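Local coordinates for D-psicose 3-epimerase (Agrobacterium tumefaciens, PDB 2HK0), which catalyses the metal-dependent C-3 epimerisation of free ketohexoses, interconverting D-fructose and D-psicose, at residues Arg242-Trp245 against His246-Gly249; Gly285-Asp288 against Ile289-Asp293; His23-Tyr27 against Ser28-His32; Arg235-Pro238 against Gly239-Arg242. All coordinates share one frame; numbering follows the deposited sequence.

Contact 1 (Arg242-Trp245 against His246-Gly249)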
loop_
_atom_site.group_PDB
_atom_site.type_symbol
_atom_site.label_atom_id
_atom_site.label_comp_id
_atom_site.label_asym_id
_atom_site.label_seq_id
_atom_site.Cartn_x
_atom_site.Cartn_y
_atom_site.Cartn_z
ATOM N N ARG A 242 0.909 9.388 -0.481
ATOM C CA ARG A 242 0.843 7.939 -0.315
ATOM C C ARG A 242 1.193 7.332 1.044
ATOM O O ARG A 242 1.298 6.118 1.165
ATOM C CB ARG A 242 1.718 7.286 -1.388
ATOM C CG ARG A 242 3.189 7.659 -1.266
ATOM C CD ARG A 242 4.016 7.013 -2.354
ATOM N NE ARG A 242 5.252 7.762 -2.522
ATOM C CZ ARG A 242 6.333 7.618 -1.764
ATOM N NH1 ARG A 242 6.353 6.728 -0.778
ATOM N NH2 ARG A 242 7.379 8.413 -1.972
HETATM N N MSE A 243 1.385 8.159 2.062
HETATM C CA MSE A 243 1.687 7.654 3.403
HETATM C C MSE A 243 0.570 6.635 3.772
HETATM O O MSE A 243 -0.600 6.830 3.430
HETATM C CB MSE A 243 1.686 8.845 4.360
HETATM C CG MSE A 243 2.440 8.682 5.662
HETATM SE SE MSE A 243 4.340 8.324 5.430
HETATM C CE MSE A 243 5.064 10.062 4.992
ATOM N N PRO A 244 0.912 5.529 4.452
ATOM C CA PRO A 244 -0.140 4.559 4.807
ATOM C C PRO A 244 -0.947 5.038 6.030
ATOM O O PRO A 244 -0.896 4.445 7.108
ATOM C CB PRO A 244 0.635 3.277 5.106
ATOM C CG PRO A 244 2.084 3.590 4.762
ATOM C CD PRO A 244 2.233 5.061 4.894
ATOM N N TRP A 245 -1.706 6.106 5.839
ATOM C CA TRP A 245 -2.481 6.696 6.914
ATOM C C TRP A 245 -3.376 5.733 7.686
ATOM O O TRP A 245 -3.446 5.806 8.908
ATOM C CB TRP A 245 -3.279 7.880 6.363
ATOM C CG TRP A 245 -2.368 8.970 5.841
ATOM C CD1 TRP A 245 -2.258 9.404 4.547
ATOM C CD2 TRP A 245 -1.405 9.709 6.596
ATOM N NE1 TRP A 245 -1.275 10.373 4.451
ATOM C CE2 TRP A 245 -0.734 10.575 5.692
ATOM C CE3 TRP A 245 -1.036 9.725 7.956
ATOM C CZ2 TRP A 245 0.292 11.446 6.105
ATOM C CZ3 TRP A 245 -0.029 10.583 8.362
ATOM C CH2 TRP A 245 0.628 11.435 7.436
ATOM N N HIS A 246 -4.040 4.824 6.984
ATOM C CA HIS A 246 -4.911 3.869 7.648
ATOM C C HIS A 246 -4.124 2.962 8.609
ATOM O O HIS A 246 -4.546 2.723 9.741
ATOM C CB HIS A 246 -5.665 3.045 6.603
ATOM C CG HIS A 246 -6.597 2.029 7.197
ATOM N ND1 HIS A 246 -6.291 0.690 7.259
ATOM C CD2 HIS A 246 -7.815 2.161 7.772
ATOM C CE1 HIS A 246 -7.280 0.038 7.844
ATOM N NE2 HIS A 246 -8.217 0.907 8.167
ATOM N N GLU A 247 -2.981 2.464 8.156
ATOM C CA GLU A 247 -2.123 1.611 8.982
ATOM C C GLU A 247 -1.628 2.399 10.214
ATOM O O GLU A 247 -1.585 1.880 11.339
ATOM C CB GLU A 247 -0.911 1.148 8.161
ATOM C CG GLU A 247 0.038 0.222 8.925
ATOM C CD GLU A 247 1.316 -0.071 8.154
ATOM O OE1 GLU A 247 1.254 -0.120 6.912
ATOM O OE2 GLU A 247 2.381 -0.266 8.779
ATOM N N ILE A 248 -1.260 3.655 9.984
ATOM C CA ILE A 248 -0.769 4.531 11.047
ATOM C C ILE A 248 -1.892 4.712 12.071
ATOM O O ILE A 248 -1.686 4.570 13.271
ATOM C CB ILE A 248 -0.401 5.940 10.497
ATOM C CG1 ILE A 248 0.707 5.844 9.437
ATOM C CG2 ILE A 248 -0.011 6.876 11.649
ATOM C CD1 ILE A 248 1.990 5.358 9.935
ATOM N N GLY A 249 -3.080 5.044 11.575
ATOM C CA GLY A 249 -4.220 5.252 12.456
ATOM C C GLY A 249 -4.481 4.043 13.339
ATOM O O GLY A 249 -4.702 4.185 14.543
#

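Contact 2 (Gly285-Asp288 against Ile289-Asp293)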
loop_
_atom_site.group_PDB
_atom_site.type_symbol
_atom_site.label_atom_id
_atom_site.label_comp_id
_atom_site.label_asym_id
_atom_site.label_seq_id
_atom_site.Cartn_x
_atom_site.Cartn_y
_atom_site.Cartn_z
ATOM N N GLY A 285 1.941 24.361 -4.853
ATOM C CA GLY A 285 1.189 24.563 -6.075
ATOM C C GLY A 285 0.929 26.048 -6.235
ATOM O O GLY A 285 -0.148 26.445 -6.669
ATOM N N GLY A 286 1.920 26.860 -5.866
ATOM C CA GLY A 286 1.796 28.305 -5.944
ATOM C C GLY A 286 0.668 28.867 -5.084
ATOM O O GLY A 286 0.102 29.918 -5.393
ATOM N N ALA A 287 0.351 28.194 -3.985
ATOM C CA ALA A 287 -0.746 28.631 -3.124
ATOM C C ALA A 287 -0.602 30.005 -2.480
ATOM O O ALA A 287 0.489 30.419 -2.091
ATOM C CB ALA A 287 -1.000 27.580 -2.028
ATOM N N ASP A 288 -1.716 30.726 -2.399
ATOM C CA ASP A 288 -1.720 32.015 -1.719
ATOM C C ASP A 288 -2.052 31.631 -0.274
ATOM O O ASP A 288 -2.290 30.447 0.013
ATOM C CB ASP A 288 -2.804 32.956 -2.278
ATOM C CG ASP A 288 -4.139 32.257 -2.497
ATOM O OD1 ASP A 288 -4.483 31.326 -1.736
ATOM O OD2 ASP A 288 -4.854 32.654 -3.442
ATOM N N ILE A 289 -2.070 32.599 0.635
ATOM C CA ILE A 289 -2.355 32.269 2.023
ATOM C C ILE A 289 -3.663 31.516 2.193
ATOM O O ILE A 289 -3.730 30.563 2.968
ATOM C CB ILE A 289 -2.366 33.506 2.919
ATOM C CG1 ILE A 289 -0.950 34.073 3.020
ATOM C CG2 ILE A 289 -2.818 33.122 4.337
ATOM C CD1 ILE A 289 -0.857 35.333 3.866
ATOM N N ALA A 290 -4.690 31.920 1.451
ATOM C CA ALA A 290 -5.986 31.257 1.544
ATOM C C ALA A 290 -5.930 29.790 1.110
ATOM O O ALA A 290 -6.621 28.941 1.689
ATOM C CB ALA A 290 -7.038 32.015 0.711
ATOM N N LYS A 291 -5.136 29.479 0.088
ATOM C CA LYS A 291 -5.039 28.090 -0.335
ATOM C C LYS A 291 -4.231 27.312 0.728
ATOM O O LYS A 291 -4.547 26.167 1.037
ATOM C CB LYS A 291 -4.383 27.986 -1.718
ATOM C CG LYS A 291 -4.275 26.557 -2.283
ATOM C CD LYS A 291 -5.597 25.829 -2.214
ATOM C CE LYS A 291 -5.630 24.623 -3.149
ATOM N NZ LYS A 291 -4.440 23.757 -2.974
HETATM N N MSE A 292 -3.212 27.943 1.300
HETATM C CA MSE A 292 -2.409 27.290 2.345
HETATM C C MSE A 292 -3.308 26.906 3.531
HETATM O O MSE A 292 -3.182 25.817 4.098
HETATM C CB MSE A 292 -1.299 28.226 2.806
HETATM C CG MSE A 292 -0.213 28.471 1.752
HETATM SE SE MSE A 292 0.952 26.892 1.534
HETATM C CE MSE A 292 2.050 27.226 3.131
ATOM N N ASP A 293 -4.219 27.807 3.893
ATOM C CA ASP A 293 -5.168 27.582 4.990
ATOM C C ASP A 293 -6.114 26.438 4.666
ATOM O O ASP A 293 -6.439 25.610 5.526
ATOM C CB ASP A 293 -6.013 28.840 5.243
ATOM C CG ASP A 293 -5.225 29.960 5.891
ATOM O OD1 ASP A 293 -4.041 29.764 6.263
ATOM O OD2 ASP A 293 -5.805 31.055 6.034
#

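Contact 3 (His23-Tyr27 against Ser28-His32)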
loop_
_atom_site.group_PDB
_atom_site.type_symbol
_atom_site.label_atom_id
_atom_site.label_comp_id
_atom_site.label_asym_id
_atom_site.label_seq_id
_atom_site.Cartn_x
_atom_site.Cartn_y
_atom_site.Cartn_z
ATOM N N HIS A 23 -5.071 17.347 17.637
ATOM C CA HIS A 23 -4.380 17.707 16.415
ATOM C C HIS A 23 -3.846 19.132 16.393
ATOM O O HIS A 23 -4.516 20.069 16.832
ATOM C CB HIS A 23 -5.299 17.468 15.218
ATOM C CG HIS A 23 -5.574 16.021 14.972
ATOM N ND1 HIS A 23 -6.404 15.275 15.783
ATOM C CD2 HIS A 23 -5.069 15.162 14.056
ATOM C CE1 HIS A 23 -6.399 14.018 15.375
ATOM N NE2 HIS A 23 -5.595 13.924 14.330
ATOM N N GLY A 24 -2.626 19.275 15.886
ATOM C CA GLY A 24 -2.010 20.581 15.805
ATOM C C GLY A 24 -1.208 20.754 14.528
ATOM O O GLY A 24 -1.149 19.862 13.682
ATOM N N ILE A 25 -0.593 21.919 14.382
ATOM C CA ILE A 25 0.234 22.213 13.227
ATOM C C ILE A 25 1.385 23.115 13.670
ATOM O O ILE A 25 1.215 23.941 14.568
ATOM C CB ILE A 25 -0.587 22.928 12.140
ATOM C CG1 ILE A 25 0.304 23.263 10.933
ATOM C CG2 ILE A 25 -1.202 24.197 12.721
ATOM C CD1 ILE A 25 -0.473 23.534 9.635
ATOM N N TYR A 26 2.549 22.938 13.053
ATOM C CA TYR A 26 3.717 23.762 13.344
ATOM C C TYR A 26 3.507 25.072 12.556
ATOM O O TYR A 26 3.434 25.042 11.330
ATOM C CB TYR A 26 4.973 23.034 12.856
ATOM C CG TYR A 26 6.269 23.675 13.274
ATOM C CD1 TYR A 26 6.476 24.068 14.596
ATOM C CD2 TYR A 26 7.324 23.804 12.375
ATOM C CE1 TYR A 26 7.708 24.568 15.018
ATOM C CE2 TYR A 26 8.570 24.302 12.787
ATOM C CZ TYR A 26 8.753 24.678 14.109
ATOM O OH TYR A 26 9.980 25.140 14.534
ATOM N N TYR A 27 3.420 26.214 13.249
ATOM C CA TYR A 27 3.139 27.494 12.576
ATOM C C TYR A 27 4.103 27.920 11.456
ATOM O O TYR A 27 3.706 28.672 10.567
ATOM C CB TYR A 27 2.999 28.633 13.606
ATOM C CG TYR A 27 4.313 29.272 13.948
ATOM C CD1 TYR A 27 5.252 28.596 14.725
ATOM C CD2 TYR A 27 4.664 30.512 13.408
ATOM C CE1 TYR A 27 6.514 29.127 14.952
ATOM C CE2 TYR A 27 5.929 31.063 13.637
ATOM C CZ TYR A 27 6.844 30.360 14.406
ATOM O OH TYR A 27 8.091 30.878 14.632
ATOM N N SER A 28 5.344 27.437 11.479
ATOM C CA SER A 28 6.315 27.783 10.428
ATOM C C SER A 28 5.883 27.355 9.012
ATOM O O SER A 28 6.527 27.696 8.010
ATOM C CB SER A 28 7.680 27.178 10.739
ATOM O OG SER A 28 8.299 27.887 11.793
ATOM N N TYR A 29 4.811 26.584 8.945
ATOM C CA TYR A 29 4.234 26.153 7.674
ATOM C C TYR A 29 3.939 27.399 6.814
ATOM O O TYR A 29 4.084 27.384 5.600
ATOM C CB TYR A 29 2.923 25.430 7.974
ATOM C CG TYR A 29 1.973 25.230 6.815
ATOM C CD1 TYR A 29 2.288 24.370 5.763
ATOM C CD2 TYR A 29 0.704 25.799 6.838
ATOM C CE1 TYR A 29 1.351 24.066 4.772
ATOM C CE2 TYR A 29 -0.234 25.514 5.860
ATOM C CZ TYR A 29 0.086 24.641 4.831
ATOM O OH TYR A 29 -0.879 24.324 3.887
ATOM N N TRP A 30 3.529 28.476 7.472
ATOM C CA TRP A 30 3.176 29.731 6.798
ATOM C C TRP A 30 4.335 30.727 6.630
ATOM O O TRP A 30 4.138 31.807 6.066
ATOM C CB TRP A 30 2.040 30.423 7.570
ATOM C CG TRP A 30 0.673 29.783 7.418
ATOM C CD1 TRP A 30 -0.183 29.926 6.363
ATOM C CD2 TRP A 30 0.018 28.908 8.348
ATOM N NE1 TRP A 30 -1.326 29.197 6.573
ATOM C CE2 TRP A 30 -1.229 28.559 7.784
ATOM C CE3 TRP A 30 0.367 28.379 9.601
ATOM C CZ2 TRP A 30 -2.132 27.702 8.431
ATOM C CZ3 TRP A 30 -0.528 27.530 10.243
ATOM C CH2 TRP A 30 -1.763 27.200 9.655
ATOM N N GLU A 31 5.536 30.382 7.088
ATOM C CA GLU A 31 6.658 31.317 6.980
ATOM C C GLU A 31 7.840 30.827 6.152
ATOM O O GLU A 31 7.861 29.678 5.696
ATOM C CB GLU A 31 7.152 31.692 8.376
ATOM C CG GLU A 31 6.121 32.408 9.237
ATOM C CD GLU A 31 5.784 33.804 8.709
ATOM O OE1 GLU A 31 6.673 34.445 8.108
ATOM O OE2 GLU A 31 4.638 34.261 8.909
ATOM N N HIS A 32 8.826 31.711 5.969
ATOM C CA HIS A 32 10.035 31.398 5.207
ATOM C C HIS A 32 11.261 31.555 6.089
ATOM O O HIS A 32 12.351 31.124 5.736
ATOM C CB HIS A 32 10.185 32.347 4.017
ATOM C CG HIS A 32 9.015 32.340 3.089
ATOM N ND1 HIS A 32 8.567 31.195 2.467
ATOM C CD2 HIS A 32 8.190 33.336 2.687
ATOM C CE1 HIS A 32 7.515 31.486 1.722
ATOM N NE2 HIS A 32 7.265 32.778 1.839
HETATM O O HOH W 1 10.107 28.209 14.361
HETATM O O HOH W 2 8.828 30.605 11.728
#

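Contact 4 (Arg235-Pro238 against Gly239-Arg242)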
loop_
_atom_site.group_PDB
_atom_site.type_symbol
_atom_site.label_atom_id
_atom_site.label_comp_id
_atom_site.label_asym_id
_atom_site.label_seq_id
_atom_site.Cartn_x
_atom_site.Cartn_y
_atom_site.Cartn_z
ATOM N N ARG A 235 6.955 15.968 2.578
ATOM C CA ARG A 235 6.515 17.028 3.498
ATOM C C ARG A 235 5.277 17.853 3.185
ATOM O O ARG A 235 5.103 18.924 3.756
ATOM C CB ARG A 235 7.673 17.989 3.775
ATOM C CG ARG A 235 8.940 17.291 4.199
ATOM C CD ARG A 235 8.996 17.206 5.698
ATOM N NE ARG A 235 10.308 17.581 6.152
ATOM C CZ ARG A 235 10.666 17.687 7.423
ATOM N NH1 ARG A 235 9.800 17.449 8.393
ATOM N NH2 ARG A 235 11.911 18.024 7.708
ATOM N N ARG A 236 4.438 17.375 2.275
ATOM C CA ARG A 236 3.187 18.067 1.995
ATOM C C ARG A 236 2.267 17.738 3.176
ATOM O O ARG A 236 2.580 16.860 3.987
ATOM C CB ARG A 236 2.563 17.551 0.699
ATOM C CG ARG A 236 3.301 18.002 -0.571
ATOM C CD ARG A 236 2.709 17.282 -1.773
ATOM N NE ARG A 236 3.069 15.879 -1.691
ATOM C CZ ARG A 236 2.456 14.898 -2.341
ATOM N NH1 ARG A 236 1.423 15.164 -3.141
ATOM N NH2 ARG A 236 2.889 13.651 -2.188
ATOM N N VAL A 237 1.141 18.433 3.274
ATOM C CA VAL A 237 0.218 18.188 4.363
ATOM C C VAL A 237 -0.364 16.788 4.250
ATOM O O VAL A 237 -0.510 16.240 3.157
ATOM C CB VAL A 237 -0.937 19.210 4.369
ATOM C CG1 VAL A 237 -0.381 20.634 4.400
ATOM C CG2 VAL A 237 -1.810 19.005 3.157
ATOM N N PRO A 238 -0.680 16.178 5.395
ATOM C CA PRO A 238 -1.247 14.831 5.426
ATOM C C PRO A 238 -2.496 14.706 4.550
ATOM O O PRO A 238 -3.384 15.560 4.581
ATOM C CB PRO A 238 -1.555 14.630 6.900
ATOM C CG PRO A 238 -0.438 15.418 7.578
ATOM C CD PRO A 238 -0.443 16.692 6.756
ATOM N N GLY A 239 -2.551 13.636 3.766
ATOM C CA GLY A 239 -3.690 13.418 2.896
ATOM C C GLY A 239 -3.398 13.713 1.432
ATOM O O GLY A 239 -4.156 13.282 0.548
ATOM N N LYS A 240 -2.319 14.449 1.160
ATOM C CA LYS A 240 -1.957 14.783 -0.220
ATOM C C LYS A 240 -1.179 13.634 -0.875
ATOM O O LYS A 240 -1.041 13.584 -2.108
ATOM C CB LYS A 240 -1.053 16.023 -0.249
ATOM C CG LYS A 240 -1.688 17.332 0.228
ATOM C CD LYS A 240 -2.546 17.947 -0.873
ATOM C CE LYS A 240 -2.871 19.415 -0.579
ATOM N NZ LYS A 240 -3.709 19.966 -1.683
ATOM N N GLY A 241 -0.677 12.708 -0.055
ATOM C CA GLY A 241 0.147 11.650 -0.602
ATOM C C GLY A 241 -0.127 10.196 -0.298
ATOM O O GLY A 241 -1.215 9.821 0.117
ATOM N N ARG A 242 0.909 9.388 -0.481
ATOM C CA ARG A 242 0.843 7.939 -0.315
ATOM C C ARG A 242 1.193 7.332 1.044
ATOM O O ARG A 242 1.298 6.118 1.165
ATOM C CB ARG A 242 1.718 7.286 -1.388
ATOM C CG ARG A 242 3.189 7.659 -1.266
ATOM C CD ARG A 242 4.016 7.013 -2.354
ATOM N NE ARG A 242 5.252 7.762 -2.522
ATOM C CZ ARG A 242 6.333 7.618 -1.764
ATOM N NH1 ARG A 242 6.353 6.728 -0.778
ATOM N NH2 ARG A 242 7.379 8.413 -1.972
HETATM O O HOH W 3 2.724 10.609 -1.984
#

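Contact 1 (Arg242-Trp245 against His246-Gly249)
Gly249 N donates to Trp245 O at 2.8 Å, with an N-H...O angle of 165°. One residue earlier, Ile248 N gives a matching bond to Pro244 O at 3.0 Å. Both are i to i+4 bonds, so the helical pattern is established from the first residue. The same Pro244 O is met by a side chain: Ile248 CG1 comes within 3.2 Å of it. The torsion explains this, since CG1 sits beside the backbone N (chi1 -61°) and is directed back along the chain. The extended chain of Glu247 runs by the CB corner of Pro244, its OE1 3.9 Å from Pro244 CB; the other carboxylate oxygen accepts from Gly215 N.

Pro244 is the N-cap of helix 245-254, which follows the seventh strand of the TIM barrel. It is also the centre of an inverse gamma turn, closed by Trp245 N on Met243 O at 2.7 Å. The turn folds Met243 CB over one face of the Trp245 indole, 3.1 Å above the plane and offset toward the rim. Glu232 receives Met243 N on OE1 and Trp245 NE1 on OE2, while Phe302 meets the indole edge-to-face. The His246 side chain leads off from 242-245, and its NE2 is hydrogen-bonded to Asp212 of the fourth subunit.

Contact 2 (Gly285-Asp288 against Ile289-Asp293)
At the OD1 end of the flat Asp288 carboxylate, and in its plane, sits Lys291 N, 2.7 Å from Asp288 OD1 and nearly in line with the C-O bond. The Lys291 methylene CB lies on one side of that plane, 3.3 Å from Asp288 OD1, and the Ala290 methyl CB on the other, 3.6 Å from the same OD1. The torsion that permits this places Asp288 CG between the backbone N and the carbonyl carbon (chi1 44°), folding the acid over the first turn. Asp288 is thus the N-cap of helix 289-307, the last helix of the TIM barrel, and its side chain takes an amide of the first turn. Its negative charge would also be expected to interact favourably with the helix dipole. The backbone O of Asp288 accepts from Met292 N at 3.0 Å, with an N-H...O angle of 163°, and more weakly from Lys291 N.

Ala287, just before the cap, turns its methyl to the helix. Its CB is 4.0 Å from CG of Met292, a selenomethionine, in the positions of a hydrophobic staple. The same methyl is pressed against Lys291, with CB to CB only 3.4 Å, tighter than usual van der Waals contact. The bent lysine chain carries NZ away to a salt bridge with Asp295.

Contact 3 (His23-Tyr27 against Ser28-His32)
Strand 22-26, the first of the TIM barrel, runs into a turn of 3-10 helix: Tyr29 N bonds Tyr26 O at 3.2 Å and Trp30 N bonds Tyr27 O at 3.1 Å. Both are i to i+3 bonds, and the second donor stands above the carbonyl plane, 37° out of it. The turn brings the side chains of Tyr29 and Trp30, four and five residues on, to Ile25. With CG1 anti to the backbone N (chi1 179°), the isoleucine is extended, and its CD1 is the atom that touches, 3.8 Å from Tyr29 CD2 and 3.9 Å from Trp30 CH2. The Ile25 and Trp30 side chains cross at about a right angle. The two aromatic groups also meet each other: Tyr29 CD2 lies over the centre of the Trp30 indole, 3.4 Å above its plane. Lys44 adds a cation-pi contact to Trp30.

Elsewhere on the turn Ser28 fits between two tyrosines. Its CB rests 3.6 Å from Tyr26 CE2, and its OG stands over one face of the Tyr27 ring, offset toward the rim. Tyr27 holds this ring over the turn because CG sits between the backbone N and the carbonyl carbon (chi1 87°); its hydroxyl is hydrogen-bonded to Ala36 O, while Glu31 OE2 pairs with Tyr41 OH. Two waters bridge the polar ends, one joining Tyr26 OH to Ser28 OG, and the other lying 2.8 Å from Ser28 OG with a weak bond to Tyr27 OH.

Contact 4 (Arg235-Pro238 against Gly239-Arg242)
Arg236 CB starts 4.0 Å from Lys240 CB, and from there the chain turns along the backbone of the following residues. CG and CD run on to a bend at chi3 (-69°), beyond which NE is hydrogen-bonded to Asn234 OD1. The bend brings the guanidinium alongside the backbone at Lys240 and Gly241, with Lys240 C and Gly241 N over one of its faces. Arg236 NH1 lies 3.1 Å from Lys240 O and makes a salt bridge to Asp212 of the second subunit. Arg236 NH2 approaches Gly241 CA at 3.7 Å. A water in the guanidinium plane, at its edge, accepts weakly from NH2 and more firmly, at 2.7 Å, from Arg242 N, bridging the Arg236 tip to the backbone at the end of 239-242.

What makes these residues lie so close is a type II beta turn from Val237 to Lys240, in the loop after the seventh barrel strand. It is closed by Lys240 N on Val237 O at 3.2 Å, with an N-H...O angle of 158°. Pro238 and Gly239 fill its corners, and the positive phi of Gly239 (105°) is the conformation a type II turn asks for at its third position. Glu232 OE2 takes Gly239 N. Across the turn Val237 and Lys240 point the same way, side by side; Val237 CG2 and Lys240 CG are only 3.4 Å apart, a tight carbon pair. The lysine continues to a salt bridge with Asp295, while Phe305 of the third subunit packs on it.

Along the chain the order is contact 3, contact 4, contact 1, contact 2. Contact 3 leaves the first barrel strand; contacts 4 and 1 share Arg242 and form one run from the loop after strand 225-230 into helix 245-254, their centres about 11 Å apart. Contact 2 starts the final helix, with its centre about 13 Å from that of contact 3, which it meets where Tyr29 OH probably bonds Met292 O. Val237 touches Tyr29, tying contact 4 to contact 3. Contacts 1 and 2 are separate, about 25 Å between centres. The loop of contacts 4 and 1 reaches neighbouring subunits, whereas contacts 2 and 3 stay within one chain, joining the two ends of the barrel sequence.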